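Local coordinates for capsular polysaccharide biosynthesis protein (Burkholderia pseudomallei, PDB 4BQN) that binds coenzyme A and probably acts as an acetyltransferase in the biosynthesis of capsular polysaccharide, at residues E155-W159 with N298-V302; G102-V107 with M239-Y245; G12-A16 with M199-T203. The protein carries 1 engineered substitution. Residue numbers count along the deposited sequence, not the author numbering.

Contact 1 of 3, residues E155-W159 with N298-V302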
loop_
_atom_site.group_PDB
_atom_site.type_symbol
_atom_site.label_atom_id
_atom_site.label_comp_id
_atom_site.label_asym_id
_atom_site.label_seq_id
_atom_site.Cartn_x
_atom_site.Cartn_y
_atom_site.Cartn_z
ATOM N N GLU A 155 2.653 -16.745 10.722
ATOM C CA GLU A 155 4.013 -16.312 10.388
ATOM C C GLU A 155 3.946 -15.111 9.438
ATOM O O GLU A 155 4.688 -14.137 9.589
ATOM C CB GLU A 155 4.801 -17.450 9.745
ATOM C CG GLU A 155 6.198 -17.059 9.270
ATOM C CD GLU A 155 6.957 -18.199 8.625
ATOM O OE1 GLU A 155 6.412 -19.319 8.530
ATOM O OE2 GLU A 155 8.114 -17.970 8.223
ATOM N N ILE A 156 3.076 -15.203 8.434
ATOM C CA ILE A 156 2.902 -14.111 7.476
ATOM C C ILE A 156 2.483 -12.843 8.203
ATOM O O ILE A 156 3.090 -11.793 8.007
ATOM C CB ILE A 156 1.886 -14.489 6.388
ATOM C CG1 ILE A 156 2.451 -15.615 5.504
ATOM C CG2 ILE A 156 1.539 -13.271 5.538
ATOM C CD1 ILE A 156 1.394 -16.358 4.697
ATOM N N GLU A 157 1.448 -12.940 9.046
ATOM C CA GLU A 157 0.928 -11.765 9.745
ATOM C C GLU A 157 1.962 -11.167 10.687
ATOM O O GLU A 157 2.086 -9.941 10.767
ATOM C CB GLU A 157 -0.343 -12.074 10.497
ATOM C CG GLU A 157 -1.495 -12.289 9.545
ATOM C CD GLU A 157 -2.816 -12.522 10.229
ATOM O OE1 GLU A 157 -2.853 -12.582 11.479
ATOM O OE2 GLU A 157 -3.824 -12.665 9.508
ATOM N N SER A 158 2.705 -12.020 11.394
ATOM C CA SER A 158 3.753 -11.537 12.311
ATOM C C SER A 158 4.793 -10.709 11.554
ATOM O O SER A 158 5.201 -9.647 12.023
ATOM C CB SER A 158 4.424 -12.692 13.066
ATOM O OG SER A 158 5.391 -12.201 13.983
ATOM N N TRP A 159 5.197 -11.184 10.376
ATOM C CA TRP A 159 6.163 -10.471 9.564
ATOM C C TRP A 159 5.569 -9.147 9.074
ATOM O O TRP A 159 6.241 -8.109 9.111
ATOM C CB TRP A 159 6.633 -11.340 8.401
ATOM C CG TRP A 159 7.598 -10.670 7.509
ATOM C CD1 TRP A 159 8.958 -10.604 7.660
ATOM C CD2 TRP A 159 7.292 -9.985 6.283
ATOM N NE1 TRP A 159 9.512 -9.896 6.615
ATOM C CE2 TRP A 159 8.513 -9.514 5.752
ATOM C CE3 TRP A 159 6.103 -9.727 5.587
ATOM C CZ2 TRP A 159 8.583 -8.793 4.546
ATOM C CZ3 TRP A 159 6.171 -9.011 4.383
ATOM C CH2 TRP A 159 7.405 -8.547 3.884
ATOM N N ASN A 298 13.294 -12.543 2.488
ATOM C CA ASN A 298 12.767 -12.321 3.836
ATOM C C ASN A 298 11.322 -12.771 3.982
ATOM O O ASN A 298 10.634 -12.381 4.928
ATOM C CB ASN A 298 12.922 -10.846 4.225
ATOM C CG ASN A 298 14.359 -10.369 4.140
ATOM O OD1 ASN A 298 14.687 -9.483 3.349
ATOM N ND2 ASN A 298 15.226 -10.972 4.940
ATOM N N ARG A 299 10.881 -13.624 3.058
ATOM C CA ARG A 299 9.497 -14.109 3.057
ATOM C C ARG A 299 9.504 -15.630 2.941
ATOM O O ARG A 299 9.291 -16.181 1.858
ATOM C CB ARG A 299 8.699 -13.475 1.907
ATOM C CG ARG A 299 8.592 -11.950 1.978
ATOM C CD ARG A 299 7.851 -11.414 0.765
ATOM N NE ARG A 299 7.603 -9.966 0.790
ATOM C CZ ARG A 299 8.477 -9.037 0.414
ATOM N NH1 ARG A 299 9.708 -9.367 0.020
ATOM N NH2 ARG A 299 8.121 -7.762 0.445
ATOM N N ARG A 300 9.776 -16.303 4.061
ATOM C CA ARG A 300 9.995 -17.753 4.078
ATOM C C ARG A 300 8.848 -18.534 3.442
ATOM O O ARG A 300 9.061 -19.569 2.790
ATOM C CB ARG A 300 10.204 -18.223 5.532
ATOM C CG ARG A 300 10.755 -19.632 5.689
ATOM C CD ARG A 300 11.090 -19.938 7.142
ATOM N NE ARG A 300 9.868 -20.064 7.933
ATOM C CZ ARG A 300 9.682 -20.977 8.883
ATOM N NH1 ARG A 300 10.638 -21.856 9.171
ATOM N NH2 ARG A 300 8.532 -21.016 9.542
ATOM N N TRP A 301 7.630 -18.045 3.644
ATOM C CA TRP A 301 6.426 -18.751 3.194
ATOM C C TRP A 301 6.335 -18.854 1.676
ATOM O O TRP A 301 5.661 -19.742 1.167
ATOM C CB TRP A 301 5.150 -18.096 3.732
ATOM C CG TRP A 301 5.162 -16.606 3.552
ATOM C CD1 TRP A 301 4.600 -15.892 2.542
ATOM C CD2 TRP A 301 5.789 -15.657 4.421
ATOM N NE1 TRP A 301 4.847 -14.540 2.719
ATOM C CE2 TRP A 301 5.576 -14.373 3.870
ATOM C CE3 TRP A 301 6.528 -15.776 5.612
ATOM C CZ2 TRP A 301 6.062 -13.206 4.479
ATOM C CZ3 TRP A 301 7.015 -14.624 6.206
ATOM C CH2 TRP A 301 6.789 -13.356 5.633
ATOM N N VAL A 302 6.999 -17.955 0.945
ATOM C CA VAL A 302 6.988 -17.999 -0.508
ATOM C C VAL A 302 7.738 -19.243 -1.039
ATOM O O VAL A 302 7.207 -20.024 -1.828
ATOM C CB VAL A 302 7.581 -16.694 -1.074
ATOM C CG1 VAL A 302 7.605 -16.741 -2.581
ATOM C CG2 VAL A 302 6.767 -15.493 -0.606
#

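Contact 2 of 3, residues G102-V107 with M239-Y245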
loop_
_atom_site.group_PDB
_atom_site.type_symbol
_atom_site.label_atom_id
_atom_site.label_comp_id
_atom_site.label_asym_id
_atom_site.label_seq_id
_atom_site.Cartn_x
_atom_site.Cartn_y
_atom_site.Cartn_z
ATOM N N GLY A 102 -0.627 -9.445 3.846
ATOM C CA GLY A 102 -1.287 -10.584 4.459
ATOM C C GLY A 102 -2.442 -11.170 3.676
ATOM O O GLY A 102 -2.716 -12.353 3.803
ATOM N N TYR A 103 -3.120 -10.384 2.845
ATOM C CA TYR A 103 -4.186 -10.975 2.026
ATOM C C TYR A 103 -3.650 -11.691 0.799
ATOM O O TYR A 103 -4.247 -12.675 0.337
ATOM C CB TYR A 103 -5.174 -9.919 1.557
ATOM C CG TYR A 103 -5.857 -9.209 2.688
ATOM C CD1 TYR A 103 -6.856 -9.835 3.432
ATOM C CD2 TYR A 103 -5.532 -7.885 2.999
ATOM C CE1 TYR A 103 -7.486 -9.173 4.486
ATOM C CE2 TYR A 103 -6.151 -7.220 4.042
ATOM C CZ TYR A 103 -7.136 -7.855 4.766
ATOM O OH TYR A 103 -7.743 -7.166 5.781
ATOM N N HIS A 104 -2.552 -11.168 0.254
ATOM C CA HIS A 104 -2.050 -11.603 -1.056
ATOM C C HIS A 104 -0.558 -11.862 -0.927
ATOM O O HIS A 104 0.269 -11.118 -1.457
ATOM C CB HIS A 104 -2.335 -10.549 -2.146
ATOM C CG HIS A 104 -3.604 -9.782 -1.938
ATOM N ND1 HIS A 104 -3.607 -8.453 -1.565
ATOM C CD2 HIS A 104 -4.908 -10.151 -2.045
ATOM C CE1 HIS A 104 -4.857 -8.039 -1.444
ATOM N NE2 HIS A 104 -5.669 -9.047 -1.738
ATOM N N PRO A 105 -0.190 -12.942 -0.223
ATOM C CA PRO A 105 1.216 -13.095 0.123
ATOM C C PRO A 105 2.097 -13.431 -1.085
ATOM O O PRO A 105 3.321 -13.409 -0.967
ATOM C CB PRO A 105 1.212 -14.251 1.149
ATOM C CG PRO A 105 -0.193 -14.365 1.614
ATOM C CD PRO A 105 -1.042 -13.930 0.451
ATOM N N THR A 106 1.484 -13.751 -2.228
ATOM C CA THR A 106 2.242 -14.066 -3.433
ATOM C C THR A 106 2.467 -12.849 -4.338
ATOM O O THR A 106 3.088 -12.982 -5.385
ATOM C CB THR A 106 1.526 -15.145 -4.269
ATOM O OG1 THR A 106 0.295 -14.626 -4.757
ATOM C CG2 THR A 106 1.268 -16.412 -3.454
ATOM N N VAL A 107 1.960 -11.674 -3.949
ATOM C CA VAL A 107 1.922 -10.513 -4.845
ATOM C C VAL A 107 2.967 -9.490 -4.435
ATOM O O VAL A 107 3.126 -9.189 -3.260
ATOM C CB VAL A 107 0.508 -9.873 -4.880
ATOM C CG1 VAL A 107 0.475 -8.596 -5.713
ATOM C CG2 VAL A 107 -0.525 -10.872 -5.389
ATOM N N MET A 239 -6.851 -7.305 -5.821
ATOM C CA MET A 239 -6.229 -8.621 -5.882
ATOM C C MET A 239 -7.148 -9.670 -5.275
ATOM O O MET A 239 -7.860 -9.393 -4.306
ATOM C CB MET A 239 -4.875 -8.625 -5.183
ATOM C CG MET A 239 -3.799 -7.805 -5.893
ATOM S SD MET A 239 -3.309 -8.549 -7.462
ATOM C CE MET A 239 -3.752 -7.284 -8.632
ATOM N N SER A 240 -7.140 -10.863 -5.861
ATOM C CA SER A 240 -7.960 -11.965 -5.381
ATOM C C SER A 240 -7.164 -12.879 -4.448
ATOM O O SER A 240 -6.015 -13.198 -4.722
ATOM C CB SER A 240 -8.458 -12.752 -6.579
ATOM O OG SER A 240 -9.247 -13.833 -6.151
ATOM N N LEU A 241 -7.779 -13.304 -3.347
ATOM C CA LEU A 241 -7.124 -14.231 -2.430
ATOM C C LEU A 241 -7.108 -15.653 -2.988
ATOM O O LEU A 241 -8.085 -16.096 -3.604
ATOM C CB LEU A 241 -7.795 -14.202 -1.054
ATOM C CG LEU A 241 -7.529 -12.972 -0.176
ATOM C CD1 LEU A 241 -8.291 -11.721 -0.626
ATOM C CD2 LEU A 241 -7.841 -13.289 1.273
ATOM N N TYR A 242 -6.009 -16.363 -2.764
ATOM C CA TYR A 242 -5.885 -17.728 -3.281
ATOM C C TYR A 242 -6.892 -18.678 -2.604
ATOM O O TYR A 242 -7.335 -18.433 -1.477
ATOM C CB TYR A 242 -4.460 -18.250 -3.068
ATOM C CG TYR A 242 -3.499 -17.964 -4.207
ATOM C CD1 TYR A 242 -3.320 -16.673 -4.718
ATOM C CD2 TYR A 242 -2.717 -18.996 -4.735
ATOM C CE1 TYR A 242 -2.413 -16.430 -5.751
ATOM C CE2 TYR A 242 -1.808 -18.764 -5.763
ATOM C CZ TYR A 242 -1.664 -17.482 -6.268
ATOM O OH TYR A 242 -0.758 -17.259 -7.277
ATOM N N PRO A 243 -7.225 -19.789 -3.284
ATOM C CA PRO A 243 -8.107 -20.783 -2.675
ATOM C C PRO A 243 -7.544 -21.255 -1.340
ATOM O O PRO A 243 -6.316 -21.285 -1.158
ATOM C CB PRO A 243 -8.079 -21.943 -3.681
ATOM C CG PRO A 243 -7.665 -21.344 -4.982
ATOM C CD PRO A 243 -6.709 -20.240 -4.599
ATOM N N ILE A 244 -8.458 -21.675 -0.457
ATOM C CA ILE A 244 -8.162 -22.240 0.868
ATOM C C ILE A 244 -7.686 -21.147 1.826
ATOM O O ILE A 244 -8.300 -20.928 2.875
ATOM C CB ILE A 244 -7.207 -23.466 0.817
ATOM C CG1 ILE A 244 -7.851 -24.574 -0.031
ATOM C CG2 ILE A 244 -6.896 -23.964 2.233
ATOM C CD1 ILE A 244 -7.033 -25.840 -0.143
ATOM N N TYR A 245 -6.638 -20.420 1.436
ATOM C CA TYR A 245 -6.174 -19.271 2.211
ATOM C C TYR A 245 -7.315 -18.266 2.401
ATOM O O TYR A 245 -7.517 -17.718 3.492
ATOM C CB TYR A 245 -4.986 -18.620 1.508
ATOM C CG TYR A 245 -4.304 -17.564 2.341
ATOM C CD1 TYR A 245 -3.569 -17.925 3.481
ATOM C CD2 TYR A 245 -4.319 -16.226 1.979
ATOM C CE1 TYR A 245 -2.910 -16.988 4.248
ATOM C CE2 TYR A 245 -3.669 -15.266 2.760
ATOM C CZ TYR A 245 -2.960 -15.653 3.886
ATOM O OH TYR A 245 -2.287 -14.749 4.685
HETATM O O HOH W 1 -3.835 -14.975 -1.454
#

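Contact 3 of 3, residues G12-A16 with M199-T203. With COA (coenzyme A), chain C.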
loop_
_atom_site.group_PDB
_atom_site.type_symbol
_atom_site.label_atom_id
_atom_site.label_comp_id
_atom_site.label_asym_id
_atom_site.label_seq_id
_atom_site.Cartn_x
_atom_site.Cartn_y
_atom_site.Cartn_z
ATOM N N GLY A 12 3.039 12.337 -0.072
ATOM C CA GLY A 12 3.515 10.987 0.188
ATOM C C GLY A 12 3.268 10.140 -1.022
ATOM O O GLY A 12 3.429 10.607 -2.155
ATOM N N SER A 13 2.909 8.883 -0.791
ATOM C CA SER A 13 2.584 7.950 -1.859
ATOM C C SER A 13 1.204 8.270 -2.439
ATOM O O SER A 13 0.587 9.296 -2.092
ATOM C CB SER A 13 2.557 6.537 -1.277
ATOM O OG SER A 13 1.409 6.362 -0.449
ATOM N N CYS A 14 0.687 7.373 -3.278
ATOM C CA CYS A 14 -0.690 7.495 -3.748
ATOM C C CYS A 14 -1.715 7.580 -2.596
ATOM O O CYS A 14 -2.839 8.028 -2.789
ATOM C CB CYS A 14 -1.028 6.344 -4.707
ATOM S SG CYS A 14 -1.389 4.784 -3.961
ATOM N N GLN A 15 -1.321 7.153 -1.394
ATOM C CA GLN A 15 -2.198 7.223 -0.229
ATOM C C GLN A 15 -2.415 8.649 0.240
ATOM O O GLN A 15 -3.425 8.918 0.910
ATOM C CB GLN A 15 -1.617 6.385 0.916
ATOM C CG GLN A 15 -1.541 4.903 0.545
ATOM C CD GLN A 15 -0.677 4.079 1.479
ATOM O OE1 GLN A 15 -0.260 4.534 2.560
ATOM N NE2 GLN A 15 -0.414 2.838 1.074
ATOM N N ALA A 16 -1.492 9.557 -0.112
ATOM C CA ALA A 16 -1.581 10.938 0.344
ATOM C C ALA A 16 -2.777 11.697 -0.263
ATOM O O ALA A 16 -3.586 12.233 0.492
ATOM C CB ALA A 16 -0.245 11.653 0.191
ATOM N N MET A 199 -1.393 -4.753 -1.690
ATOM C CA MET A 199 -0.491 -4.554 -0.560
ATOM C C MET A 199 -0.364 -3.102 -0.128
ATOM O O MET A 199 -0.077 -2.823 1.031
ATOM C CB MET A 199 0.891 -5.117 -0.877
ATOM C CG MET A 199 1.607 -4.465 -2.043
ATOM S SD MET A 199 3.068 -5.445 -2.435
ATOM C CE MET A 199 3.915 -4.344 -3.558
ATOM N N ASN A 200 -0.518 -2.168 -1.073
ATOM C CA ASN A 200 -0.332 -0.748 -0.723
ATOM C C ASN A 200 -1.520 0.141 -1.105
ATOM O O ASN A 200 -1.408 1.370 -1.145
ATOM C CB ASN A 200 1.010 -0.233 -1.275
ATOM C CG ASN A 200 1.131 -0.465 -2.767
ATOM O OD1 ASN A 200 0.117 -0.511 -3.455
ATOM N ND2 ASN A 200 2.352 -0.657 -3.258
ATOM N N HIS A 201 -2.677 -0.486 -1.313
ATOM C CA HIS A 201 -3.918 0.253 -1.539
ATOM C C HIS A 201 -4.968 -0.095 -0.489
ATOM O O HIS A 201 -5.748 -1.031 -0.663
ATOM C CB HIS A 201 -4.497 -0.025 -2.931
ATOM C CG HIS A 201 -3.738 0.611 -4.056
ATOM N ND1 HIS A 201 -4.110 0.430 -5.369
ATOM C CD2 HIS A 201 -2.631 1.397 -4.083
ATOM C CE1 HIS A 201 -3.287 1.101 -6.156
ATOM N NE2 HIS A 201 -2.385 1.703 -5.403
ATOM N N PRO A 202 -4.990 0.659 0.617
ATOM C CA PRO A 202 -6.048 0.521 1.630
ATOM C C PRO A 202 -7.444 0.649 1.044
ATOM O O PRO A 202 -7.670 1.450 0.125
ATOM C CB PRO A 202 -5.760 1.691 2.583
ATOM C CG PRO A 202 -4.279 1.868 2.470
ATOM C CD PRO A 202 -3.943 1.611 1.029
ATOM N N THR A 203 -8.371 -0.123 1.590
ATOM C CA THR A 203 -9.781 0.030 1.277
ATOM C C THR A 203 -10.343 1.235 2.038
ATOM O O THR A 203 -9.707 1.791 2.939
ATOM C CB THR A 203 -10.589 -1.202 1.704
ATOM O OG1 THR A 203 -10.509 -1.327 3.130
ATOM C CG2 THR A 203 -10.059 -2.492 1.036
HETATM N N1A COA C . 6.532 -4.342 4.154
HETATM C C2A COA C . 7.270 -4.744 3.089
HETATM N N3A COA C . 7.712 -3.888 2.151
HETATM C C4A COA C . 7.451 -2.568 2.279
HETATM C C5A COA C . 6.672 -2.069 3.406
HETATM C C6A COA C . 6.207 -3.053 4.375
HETATM N N6A COA C . 5.473 -2.659 5.437
HETATM N N7A COA C . 6.555 -0.726 3.282
HETATM C C8A COA C . 7.228 -0.387 2.155
HETATM N N9A COA C . 7.733 -1.487 1.552
HETATM C C1B COA C . 8.565 -1.563 0.345
HETATM C C2B COA C . 8.254 -0.538 -0.732
HETATM O O2B COA C . 7.218 -1.016 -1.591
HETATM C C3B COA C . 9.613 -0.451 -1.409
HETATM O O3B COA C . 9.748 -1.629 -2.228
HETATM P P3B COA C . 10.913 -1.788 -3.324
HETATM O O7A COA C . 10.546 -3.067 -4.033
HETATM O O8A COA C . 10.780 -0.566 -4.193
HETATM O O9A COA C . 12.214 -1.853 -2.559
HETATM C C4B COA C . 10.591 -0.561 -0.240
HETATM O O4B COA C . 9.883 -1.241 0.798
HETATM C C5B COA C . 11.107 0.782 0.275
HETATM O O5B COA C . 9.971 1.570 0.610
HETATM P P1A COA C . 9.884 2.395 1.964
HETATM O O1A COA C . 8.493 2.953 2.021
HETATM O O2A COA C . 10.348 1.568 3.126
HETATM O O3A COA C . 10.947 3.583 1.838
HETATM P P2A COA C . 11.190 4.799 0.809
HETATM O O4A COA C . 12.506 4.540 0.118
HETATM O O5A COA C . 11.066 6.049 1.636
HETATM O O6A COA C . 10.032 4.729 -0.280
HETATM C CBP COA C . 7.892 4.849 -1.355
HETATM C CCP COA C . 8.709 5.286 -0.141
HETATM C CDP COA C . 6.475 5.402 -1.264
HETATM C CEP COA C . 8.526 5.462 -2.592
HETATM C CAP COA C . 7.902 3.298 -1.402
HETATM O OAP COA C . 7.121 2.775 -0.326
HETATM C C9P COA C . 7.450 2.624 -2.688
HETATM O O9P COA C . 8.236 2.465 -3.613
HETATM N N8P COA C . 6.198 2.156 -2.753
HETATM C C7P COA C . 5.697 1.438 -3.918
HETATM C C6P COA C . 5.388 2.305 -5.125
HETATM C C5P COA C . 4.314 3.285 -4.739
HETATM O O5P COA C . 4.592 4.384 -4.284
HETATM N N4P COA C . 3.076 2.866 -4.926
HETATM C C3P COA C . 1.945 3.687 -4.599
HETATM C C2P COA C . 1.057 2.959 -3.617
HETATM S S1P COA C . 0.069 4.151 -2.803
#

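Contact 1 of 3, residues E155-W159 with N298-V302
A bidentate salt bridge ties the two segments together: Arg300 NE donates to Glu155 OE2 at 2.7 Å, and Arg300 NH2 to Glu155 OE1 at 2.9 Å, so the carboxylate lies near the plane of the guanidinium. Here helix 153-167 packs against the loop that leads into helix 300-310 and that helix's first turn. Glu155 and Trp159, one helical turn apart, point toward the partner, and Ile156 reaches it from the side. Arg299 NE, whose charge is paired with Glu101, lies 3.4 Å from Trp159 CH2, while its CG makes a CH-pi contact with the six-membered ring of that indole. Trp159 also touches coenzyme A, so the same broad side chain serves pocket and interface. Its five-membered ring receives the edge of the Trp301 six-membered ring in an offset edge-to-face pair, centroids 5.1 Å apart and planes at 64°. Trp301, large and flat, fills the space between the segments; over one face of its five-membered ring sits Ile156 CG1, 3.5 Å from the centroid.

Contact 2 of 3, residues G102-V107 with M239-Y245
Tyr245 is a long projection: its ring slides past Pro105, with Pro105 CD 3.7 Å from Tyr245 CE2, and its hydroxyl reaches the backbone to donate a 2.6 Å hydrogen bond from Tyr245 OH to Gly102 O. A tyrosine suits this place, its ring apolar and its tip satisfying a buried carbonyl. Leu241 forms a second bump, pressed against Tyr103 O (3.3 Å from Leu241 CG) and meeting the edge of the Tyr103 ring, with Tyr103 CD1 to Leu241 CD2 at 4.2 Å. A water fills the gap between the backbones, donating to Tyr103 O and accepting from Tyr242 N, each at 2.9 Å. The hollows are shaped by a type I beta turn, His104 to Val107, closed by Val107 N to His104 O at 3.1 Å, with Pro105 at its second position, where the fixed phi of proline fits. The facing segment, extended from Met239 to Pro243, passes across the turn, nearest at His104 and Leu241. Thus the loop between strands 91-94 and 107-108 meets the loop between helix 204-217 and strand 260-262, with helices 142-151 and 153-167 packing on Tyr245. The flat His104 ring receives Met239 CB 3.5 Å from its centroid in a CH-pi contact. At the other flank Thr106 sets its CG2 methyl over one face of Tyr242, and both hydroxyls hydrogen-bond to Asp122. Met239 SD lies 4.2 Å from Val107 CG1.

Contact 3 of 3, residues G12-A16 with M199-T203
Cys14 lays its sulfur obliquely beside the His201 imidazole, with Cys14 SG 3.5 Å from His201 NE2, and at the same time carries a disulfide to coenzyme A, Cys14 SG to COA S1P at 2.0 Å. The setting is a beta-alpha turn of the parallel sheet, where strand 6-11 gives way to helix 15-24, facing weak strand 201-202 across the sulfur end of the cofactor pocket. Gly12, at phi 164° and psi -143°, adopts a backbone shape in which a CB would jam against the preceding carbonyl, so a residue without a side chain fits here. Ser13 then caps the turn, its OG accepting from Gln15 N at 3.0 Å, with Gln66 as a further partner of that hydroxyl. Gln15, long and amide-tipped, spans the gap between the segments: Gln15 NE2 donates to Asn200 O at 2.8 Å and also to Met98 O, while its OE1 is held by Gln66. Its NE2 packs against Pro202 as well, 3.7 Å from Pro202 CD. Asn200, whose OD1 is bonded to Tyr120, lines the sulfur-bearing arm of the ligand; COA C2P, which also approaches the edge of the His201 ring, lies 3.5 Å from Asn200 CG.

How the contacts relate
Along the chain the segments come as 12-16, 102-107, 155-159, 199-203, 239-245 and 298-302, so each contact crosses the other two and sequence-distant parts are interlaced. Contact 2 touches both others, its centre 13 Å from that of contact 1 and 18 Å from that of contact 3; the centres of contacts 1 and 3 are 21 Å apart, their nearest atoms about 6 Å. Pro105 packs on Ile156 and Trp301, and Val107 O lies 3.8 Å from Met199 SD. Contact 3, at the C-terminal end of inner strand 6-11 of the parallel sheet, holds the sulfur end of coenzyme A, and Trp159 on helix 153-167 touches the cofactor too, so the pocket draws on both.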